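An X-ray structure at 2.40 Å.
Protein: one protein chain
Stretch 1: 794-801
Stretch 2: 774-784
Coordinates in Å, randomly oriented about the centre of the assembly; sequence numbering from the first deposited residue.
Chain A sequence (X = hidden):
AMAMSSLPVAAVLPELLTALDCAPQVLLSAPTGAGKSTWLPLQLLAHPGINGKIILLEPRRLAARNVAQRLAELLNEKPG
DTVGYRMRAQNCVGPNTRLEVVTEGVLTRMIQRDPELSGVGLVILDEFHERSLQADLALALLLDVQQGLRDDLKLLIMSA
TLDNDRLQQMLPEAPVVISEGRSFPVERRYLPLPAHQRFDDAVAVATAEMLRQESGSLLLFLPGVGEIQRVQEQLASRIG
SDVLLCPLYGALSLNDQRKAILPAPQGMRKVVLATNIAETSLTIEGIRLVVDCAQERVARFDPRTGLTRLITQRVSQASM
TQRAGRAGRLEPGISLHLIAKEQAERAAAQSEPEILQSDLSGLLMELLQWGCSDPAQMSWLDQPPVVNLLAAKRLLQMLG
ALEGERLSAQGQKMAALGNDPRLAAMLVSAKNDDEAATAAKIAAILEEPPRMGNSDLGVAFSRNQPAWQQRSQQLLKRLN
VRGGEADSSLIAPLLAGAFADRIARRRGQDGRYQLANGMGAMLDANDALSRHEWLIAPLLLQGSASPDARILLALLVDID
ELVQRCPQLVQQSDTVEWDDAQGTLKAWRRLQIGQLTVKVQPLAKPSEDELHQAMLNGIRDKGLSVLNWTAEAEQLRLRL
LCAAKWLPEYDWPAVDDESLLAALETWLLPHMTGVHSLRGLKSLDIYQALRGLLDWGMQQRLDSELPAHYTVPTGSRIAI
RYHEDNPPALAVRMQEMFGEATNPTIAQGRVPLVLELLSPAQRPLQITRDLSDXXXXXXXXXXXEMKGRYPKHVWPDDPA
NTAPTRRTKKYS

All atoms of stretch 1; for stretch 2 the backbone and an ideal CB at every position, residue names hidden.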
ATOM      1  N   VAL A 794     -14.462  -2.102 -68.722  1.00 77.67           N
ATOM      2  CA  VAL A 794     -14.098  -3.509 -68.758  1.00 77.21           C
ATOM      3  C   VAL A 794     -14.156  -4.097 -67.340  1.00 74.56           C
ATOM      4  O   VAL A 794     -13.433  -3.657 -66.444  1.00 74.86           O
ATOM      5  CB  VAL A 794     -12.687  -3.729 -69.354  1.00 76.33           C
ATOM      6  CG1 VAL A 794     -12.364  -5.216 -69.421  1.00 75.85           C
ATOM      7  CG2 VAL A 794     -12.573  -3.092 -70.722  1.00 76.38           C
ATOM      8  N   TRP A 795     -15.033  -5.076 -67.145  1.00 71.54           N
ATOM      9  CA  TRP A 795     -15.129  -5.817 -65.895  1.00 68.57           C
ATOM     10  C   TRP A 795     -14.718  -7.263 -66.129  1.00 73.17           C
ATOM     11  O   TRP A 795     -15.556  -8.107 -66.446  1.00 82.75           O
ATOM     12  CB  TRP A 795     -16.548  -5.740 -65.337  1.00 65.64           C
ATOM     13  CG  TRP A 795     -17.052  -4.338 -65.272  1.00 65.18           C
ATOM     14  CD1 TRP A 795     -17.865  -3.716 -66.175  1.00 65.21           C
ATOM     15  CD2 TRP A 795     -16.751  -3.361 -64.264  1.00 64.02           C
ATOM     16  NE1 TRP A 795     -18.106  -2.420 -65.782  1.00 66.48           N
ATOM     17  CE2 TRP A 795     -17.429  -2.177 -64.612  1.00 65.34           C
ATOM     18  CE3 TRP A 795     -15.982  -3.378 -63.096  1.00 62.28           C
ATOM     19  CZ2 TRP A 795     -17.362  -1.019 -63.834  1.00 62.73           C
ATOM     20  CZ3 TRP A 795     -15.921  -2.226 -62.325  1.00 60.49           C
ATOM     21  CH2 TRP A 795     -16.600  -1.062 -62.705  1.00 59.20           C
ATOM     22  N   PRO A 796     -13.420  -7.555 -65.969  1.00 70.80           N
ATOM     23  CA  PRO A 796     -12.790  -8.829 -66.350  1.00 72.62           C
ATOM     24  C   PRO A 796     -13.182 -10.021 -65.475  1.00 74.70           C
ATOM     25  O   PRO A 796     -13.441  -9.869 -64.277  1.00 75.61           O
ATOM     26  CB  PRO A 796     -11.301  -8.532 -66.195  1.00 69.75           C
ATOM     27  CG  PRO A 796     -11.254  -7.511 -65.107  1.00 67.44           C
ATOM     28  CD  PRO A 796     -12.472  -6.650 -65.297  1.00 66.51           C
ATOM     29  N   ASP A 797     -13.199 -11.204 -66.081  1.00 76.89           N
ATOM     30  CA  ASP A 797     -13.578 -12.422 -65.376  1.00 80.52           C
ATOM     31  C   ASP A 797     -12.478 -12.842 -64.395  1.00 77.92           C
ATOM     32  O   ASP A 797     -12.740 -13.569 -63.438  1.00 78.63           O
ATOM     33  CB  ASP A 797     -13.884 -13.548 -66.376  1.00 84.74           C
ATOM     34  CG  ASP A 797     -15.092 -13.240 -67.268  1.00 89.10           C
ATOM     35  OD1 ASP A 797     -16.227 -13.116 -66.756  1.00 87.97           O
ATOM     36  OD2 ASP A 797     -14.900 -13.110 -68.495  1.00 94.00           O
ATOM     37  N   ASP A 798     -11.254 -12.369 -64.618  1.00 75.42           N
ATOM     38  CA  ASP A 798     -10.144 -12.664 -63.705  1.00 74.09           C
ATOM     39  C   ASP A 798      -9.431 -11.382 -63.223  1.00 68.58           C
ATOM     40  O   ASP A 798      -8.277 -11.125 -63.583  1.00 64.29           O
ATOM     41  CB  ASP A 798      -9.142 -13.601 -64.381  1.00 80.43           C
ATOM     42  CG  ASP A 798      -8.306 -14.382 -63.386  1.00 88.48           C
ATOM     43  OD1 ASP A 798      -8.542 -15.600 -63.240  1.00 93.13           O
ATOM     44  OD2 ASP A 798      -7.416 -13.784 -62.749  1.00 90.97           O
ATOM     45  N   PRO A 799     -10.115 -10.583 -62.382  1.00 66.08           N
ATOM     46  CA  PRO A 799      -9.608  -9.281 -61.926  1.00 61.43           C
ATOM     47  C   PRO A 799      -8.299  -9.372 -61.144  1.00 58.81           C
ATOM     48  O   PRO A 799      -7.477  -8.464 -61.227  1.00 61.01           O
ATOM     49  CB  PRO A 799     -10.744  -8.758 -61.041  1.00 61.83           C
ATOM     50  CG  PRO A 799     -11.483  -9.977 -60.617  1.00 64.15           C
ATOM     51  CD  PRO A 799     -11.401 -10.926 -61.748  1.00 65.62           C
ATOM     52  N   ALA A 800      -8.102 -10.458 -60.410  1.00 60.18           N
ATOM     53  CA  ALA A 800      -6.862 -10.682 -59.671  1.00 63.65           C
ATOM     54  C   ALA A 800      -5.612 -10.668 -60.560  1.00 70.36           C
ATOM     55  O   ALA A 800      -4.517 -10.336 -60.084  1.00 68.40           O
ATOM     56  CB  ALA A 800      -6.938 -12.001 -58.918  1.00 61.63           C
ATOM     57  N   ASN A 801      -5.775 -11.032 -61.836  1.00 73.63           N
ATOM     58  CA  ASN A 801      -4.641 -11.131 -62.766  1.00 76.43           C
ATOM     59  C   ASN A 801      -4.695 -10.170 -63.958  1.00 77.28           C
ATOM     60  O   ASN A 801      -3.783 -10.147 -64.780  1.00 80.74           O
ATOM     61  CB  ASN A 801      -4.512 -12.560 -63.297  1.00 78.55           C
ATOM     62  CG  ASN A 801      -4.249 -13.562 -62.200  1.00 80.95           C
ATOM     63  OD1 ASN A 801      -3.120 -13.711 -61.741  1.00 82.63           O
ATOM     64  ND2 ASN A 801      -5.292 -14.264 -61.777  1.00 81.35           N
ATOM     65  N   UNK A 774     -12.830 -12.256 -52.204  1.00 52.72           N
ATOM     66  CA  UNK A 774     -13.820 -11.466 -52.912  1.00 53.29           C
ATOM     67  C   UNK A 774     -13.792 -11.755 -54.417  1.00 54.03           C
ATOM     68  O   UNK A 774     -14.835 -11.999 -55.029  1.00 53.78           O
ATOM     69  CB  UNK A 774     -13.585  -9.976 -52.653  1.00 53.29           C
ATOM     70  N   UNK A 775     -12.597 -11.723 -54.998  1.00 52.24           N
ATOM     71  CA  UNK A 775     -12.424 -12.078 -56.400  1.00 56.56           C
ATOM     72  C   UNK A 775     -13.061 -13.442 -56.729  1.00 59.90           C
ATOM     73  O   UNK A 775     -13.751 -13.580 -57.738  1.00 58.62           O
ATOM     74  CB  UNK A 775     -10.935 -12.096 -56.749  1.00 56.56           C
ATOM     75  N   UNK A 776     -12.828 -14.438 -55.874  1.00 61.61           N
ATOM     76  CA  UNK A 776     -13.385 -15.776 -56.077  1.00 65.33           C
ATOM     77  C   UNK A 776     -14.858 -15.868 -55.668  1.00 70.10           C
ATOM     78  O   UNK A 776     -15.582 -16.740 -56.137  1.00 72.92           O
ATOM     79  CB  UNK A 776     -12.568 -16.802 -55.288  1.00 65.33           C
ATOM     80  N   UNK A 777     -15.303 -14.974 -54.795  1.00 72.10           N
ATOM     81  CA  UNK A 777     -16.639 -15.075 -54.236  1.00 71.54           C
ATOM     82  C   UNK A 777     -17.648 -14.101 -54.808  1.00 72.04           C
ATOM     83  O   UNK A 777     -18.137 -14.285 -55.922  1.00 71.42           O
ATOM     84  CB  UNK A 777     -16.565 -14.876 -52.721  1.00 71.54           C
ATOM     85  N   UNK A 778     -17.950 -13.052 -54.045  1.00 71.80           N
ATOM     86  CA  UNK A 778     -19.022 -12.122 -54.382  1.00 69.34           C
ATOM     87  C   UNK A 778     -18.742 -11.296 -55.637  1.00 70.00           C
ATOM     88  O   UNK A 778     -19.638 -10.612 -56.135  1.00 71.25           O
ATOM     89  CB  UNK A 778     -19.270 -11.181 -53.201  1.00 69.34           C
ATOM     90  N   UNK A 779     -17.517 -11.363 -56.157  1.00 68.04           N
ATOM     91  CA  UNK A 779     -17.181 -10.587 -57.349  1.00 66.50           C
ATOM     92  C   UNK A 779     -18.026 -10.972 -58.564  1.00 71.41           C
ATOM     93  O   UNK A 779     -18.398 -10.100 -59.346  1.00 71.14           O
ATOM     94  CB  UNK A 779     -15.698 -10.765 -57.680  1.00 66.50           C
ATOM     95  N   UNK A 780     -18.326 -12.258 -58.738  1.00 77.57           N
ATOM     96  CA  UNK A 780     -19.037 -12.679 -59.946  1.00 84.34           C
ATOM     97  C   UNK A 780     -20.451 -12.107 -59.968  1.00 82.20           C
ATOM     98  O   UNK A 780     -21.054 -11.973 -61.026  1.00 87.04           O
ATOM     99  CB  UNK A 780     -19.084 -14.206 -60.036  1.00 84.34           C
ATOM    100  N   UNK A 781     -20.967 -11.749 -58.797  1.00 78.78           N
ATOM    101  CA  UNK A 781     -22.286 -11.141 -58.712  1.00 82.07           C
ATOM    102  C   UNK A 781     -22.200  -9.620 -58.842  1.00 82.14           C
ATOM    103  O   UNK A 781     -23.146  -8.971 -59.289  1.00 87.58           O
ATOM    104  CB  UNK A 781     -22.961 -11.523 -57.393  1.00 82.07           C
ATOM    105  N   UNK A 782     -21.053  -9.064 -58.463  1.00 75.59           N
ATOM    106  CA  UNK A 782     -20.780  -7.641 -58.646  1.00 68.26           C
ATOM    107  C   UNK A 782     -20.434  -7.338 -60.114  1.00 70.02           C
ATOM    108  O   UNK A 782     -20.809  -6.295 -60.650  1.00 66.74           O
ATOM    109  CB  UNK A 782     -19.639  -7.198 -57.728  1.00 68.26           C
ATOM    110  N   UNK A 783     -19.742  -8.274 -60.758  1.00 73.54           N
ATOM    111  CA  UNK A 783     -19.340  -8.142 -62.153  1.00 74.17           C
ATOM    112  C   UNK A 783     -20.529  -8.041 -63.093  1.00 79.68           C
ATOM    113  O   UNK A 783     -20.464  -7.362 -64.115  1.00 82.11           O
ATOM    114  CB  UNK A 783     -18.464  -9.329 -62.559  1.00 74.17           C
ATOM    115  N   UNK A 784     -21.614  -8.723 -62.763  1.00 85.31           N
ATOM    116  CA  UNK A 784     -22.762  -8.703 -63.653  1.00 92.85           C
ATOM    117  C   UNK A 784     -23.499  -7.365 -63.531  1.00 92.44           C
ATOM    118  O   UNK A 784     -24.010  -6.853 -64.526  1.00 93.12           O
ATOM    119  CB  UNK A 784     -23.703  -9.869 -63.341  1.00 92.85           C
TER

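Position 774 lies in a helix, phi/psi -71/-49, and its ideal CB has nothing of stretch 1 within 5.5 Å. Stretch 1 therefore sets no preference; the residue is Phe 774, whose ring stays out of reach.

Position 775 is different. It is helical, its CA-to-CB bond points toward stretch 1, and the ideal CB lies 4.4 Å from Pro 799 CG and 4.5 Å from Ala 800 CB. What stretch 1 offers here is apolar: a proline ring and a methyl group. A large aliphatic or aromatic side chain would suit, an aromatic one having a flat face to lay against the proline. The deposited residue is Trp 775, chi1 -67° (m). Pro 799 CB sits 3.7 Å from the centroid of the six-membered ring, defined by CD2, CE2, CE3, CZ2, CZ3 and CH2 of Trp 775, and 15° off the ring normal, a CH-pi contact over the face. Ala 800 CB packs 3.4 Å from Trp 775 CD1, so the two neighbours cover different parts of the indole.

Positions 776, 777 and 778 all have ideal CBs with no atom of stretch 1 within 5.5 Å. Many side chains would suit 776, which is Lys 776. At 777 phi/psi of -104/-103 leaves helical values, an unusual combination that favours glycine; it is Gly 777, the first residue to depart from the helix. At 778 stretch 1 restricts nothing, so many side chains would suit; it is Ala 778, out of reach of stretch 1.

Position 779 is helical again and points toward stretch 1, with Pro 799 CG 5.2 Å from the ideal CB. Farther out lies the carbonyl oxygen of Pro 796, an acceptor. A long side chain with an apolar body fits, and tyrosine, combining a ring with a terminal donor, answers both features. It is Tyr 779, chi1 175° (t). Pro 799 CG lies 3.6 Å from the centroid of the Tyr 779 phenol ring, 17° off its normal, while Tyr 779 OH donates to Pro 796 O at 2.6 Å, with that oxygen at the ring edge. Pro 799 thus lies over a face of Trp 775 and a face of Tyr 779.

Position 780 points sideways, with nothing nearby, and is permissive. Arg 780 turns its end away, NE donating to Gly 777 O at 3.2 Å. Positions 781 and 782 are also out of reach, and polar or apolar side chains would suit: they are Glu 781 and Val 782.

Position 783 points sideways, its ideal CB 4.9 Å from Trp 795 CB and 5.3 Å from Pro 796 O. Acceptors predominate beyond: Trp 795 O and the Asp 797 carboxylate. A long donor suits, such as glutamine, lysine or arginine. It is Gln 783, extended with chi1 -180° and chi2 -173°, both t. Its NE2 donates to Trp 795 O at 2.7 Å (154°) and to Asp 797 OD1 at 3.0 Å (141°), tying backbone and side chain together.

Position 784 points away, into space free of stretch 1, where many side chains would suit; Lys 784 makes a long salt bridge, NZ to Glu 781 OE1 3.9 Å.

Stretch 2 (774-784) FWKGAYREVQK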
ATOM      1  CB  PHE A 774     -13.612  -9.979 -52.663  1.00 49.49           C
ATOM      2  CG  PHE A 774     -14.468  -9.123 -53.522  1.00 52.66           C
ATOM      3  CD1 PHE A 774     -15.833  -9.018 -53.278  1.00 57.13           C
ATOM      4  CD2 PHE A 774     -13.926  -8.455 -54.610  1.00 52.17           C
ATOM      5  CE1 PHE A 774     -16.644  -8.234 -54.101  1.00 59.21           C
ATOM      6  CE2 PHE A 774     -14.723  -7.675 -55.435  1.00 54.38           C
ATOM      7  CZ  PHE A 774     -16.087  -7.564 -55.178  1.00 56.82           C
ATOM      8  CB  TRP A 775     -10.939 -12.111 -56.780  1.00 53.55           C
ATOM      9  CG  TRP A 775     -10.172 -10.791 -56.770  1.00 49.08           C
ATOM     10  CD1 TRP A 775      -8.859 -10.629 -56.424  1.00 46.30           C
ATOM     11  CD2 TRP A 775     -10.650  -9.475 -57.126  1.00 47.40           C
ATOM     12  NE1 TRP A 775      -8.490  -9.314 -56.543  1.00 45.96           N
ATOM     13  CE2 TRP A 775      -9.567  -8.583 -56.975  1.00 47.33           C
ATOM     14  CE3 TRP A 775     -11.884  -8.966 -57.551  1.00 47.78           C
ATOM     15  CZ2 TRP A 775      -9.675  -7.212 -57.246  1.00 41.45           C
ATOM     16  CZ3 TRP A 775     -11.990  -7.609 -57.822  1.00 46.15           C
ATOM     17  CH2 TRP A 775     -10.893  -6.748 -57.667  1.00 43.30           C
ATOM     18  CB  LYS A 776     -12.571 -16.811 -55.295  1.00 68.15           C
ATOM     19  CG  LYS A 776     -11.132 -16.955 -55.749  1.00 70.61           C
ATOM     20  CD  LYS A 776     -10.305 -17.734 -54.735  1.00 74.17           C
ATOM     21  CE  LYS A 776      -8.871 -17.940 -55.222  1.00 75.63           C
ATOM     22  NZ  LYS A 776      -8.778 -18.901 -56.372  1.00 77.63           N
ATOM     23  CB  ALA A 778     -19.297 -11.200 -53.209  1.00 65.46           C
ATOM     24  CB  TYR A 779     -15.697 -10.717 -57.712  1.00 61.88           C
ATOM     25  CG  TYR A 779     -15.346 -10.025 -59.026  1.00 62.57           C
ATOM     26  CD1 TYR A 779     -15.164  -8.640 -59.090  1.00 60.79           C
ATOM     27  CD2 TYR A 779     -15.216 -10.749 -60.206  1.00 62.47           C
ATOM     28  CE1 TYR A 779     -14.851  -8.006 -60.292  1.00 57.09           C
ATOM     29  CE2 TYR A 779     -14.908 -10.120 -61.410  1.00 61.76           C
ATOM     30  CZ  TYR A 779     -14.724  -8.754 -61.447  1.00 60.13           C
ATOM     31  OH  TYR A 779     -14.420  -8.144 -62.653  1.00 63.37           O
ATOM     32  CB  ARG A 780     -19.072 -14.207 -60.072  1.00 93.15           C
ATOM     33  CG  ARG A 780     -18.791 -14.924 -58.776  1.00101.58           C
ATOM     34  CD  ARG A 780     -19.274 -16.367 -58.762  1.00113.14           C
ATOM     35  NE  ARG A 780     -19.040 -16.969 -57.449  1.00110.94           N
ATOM     36  CZ  ARG A 780     -19.334 -18.225 -57.130  1.00113.09           C
ATOM     37  NH1 ARG A 780     -19.889 -19.029 -58.029  1.00115.08           N
ATOM     38  NH2 ARG A 780     -19.080 -18.669 -55.905  1.00111.84           N
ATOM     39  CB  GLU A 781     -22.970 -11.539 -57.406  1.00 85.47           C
ATOM     40  CG  GLU A 781     -23.175 -13.052 -57.251  1.00 94.43           C
ATOM     41  CD  GLU A 781     -23.657 -13.744 -58.537  1.00100.65           C
ATOM     42  OE1 GLU A 781     -24.574 -13.212 -59.206  1.00103.28           O
ATOM     43  OE2 GLU A 781     -23.130 -14.830 -58.877  1.00100.44           O
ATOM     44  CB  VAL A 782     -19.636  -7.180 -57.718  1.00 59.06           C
ATOM     45  CG1 VAL A 782     -19.323  -5.692 -57.918  1.00 56.55           C
ATOM     46  CG2 VAL A 782     -20.008  -7.456 -56.275  1.00 56.59           C
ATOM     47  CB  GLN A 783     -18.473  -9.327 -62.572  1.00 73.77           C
ATOM     48  CG  GLN A 783     -18.009  -9.264 -64.015  1.00 75.65           C
ATOM     49  CD  GLN A 783     -17.297 -10.522 -64.457  1.00 79.29           C
ATOM     50  OE1 GLN A 783     -17.447 -11.582 -63.847  1.00 83.70           O
ATOM     51  NE2 GLN A 783     -16.486 -10.405 -65.501  1.00 80.18           N
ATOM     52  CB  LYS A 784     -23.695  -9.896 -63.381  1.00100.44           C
ATOM     53  CG  LYS A 784     -24.632  -9.742 -62.198  1.00106.32           C
ATOM     54  CD  LYS A 784     -25.657 -10.866 -62.168  1.00113.08           C
ATOM     55  CE  LYS A 784     -26.685 -10.647 -61.069  1.00116.00           C
ATOM     56  NZ  LYS A 784     -27.701 -11.732 -61.023  1.00118.19           N
TER
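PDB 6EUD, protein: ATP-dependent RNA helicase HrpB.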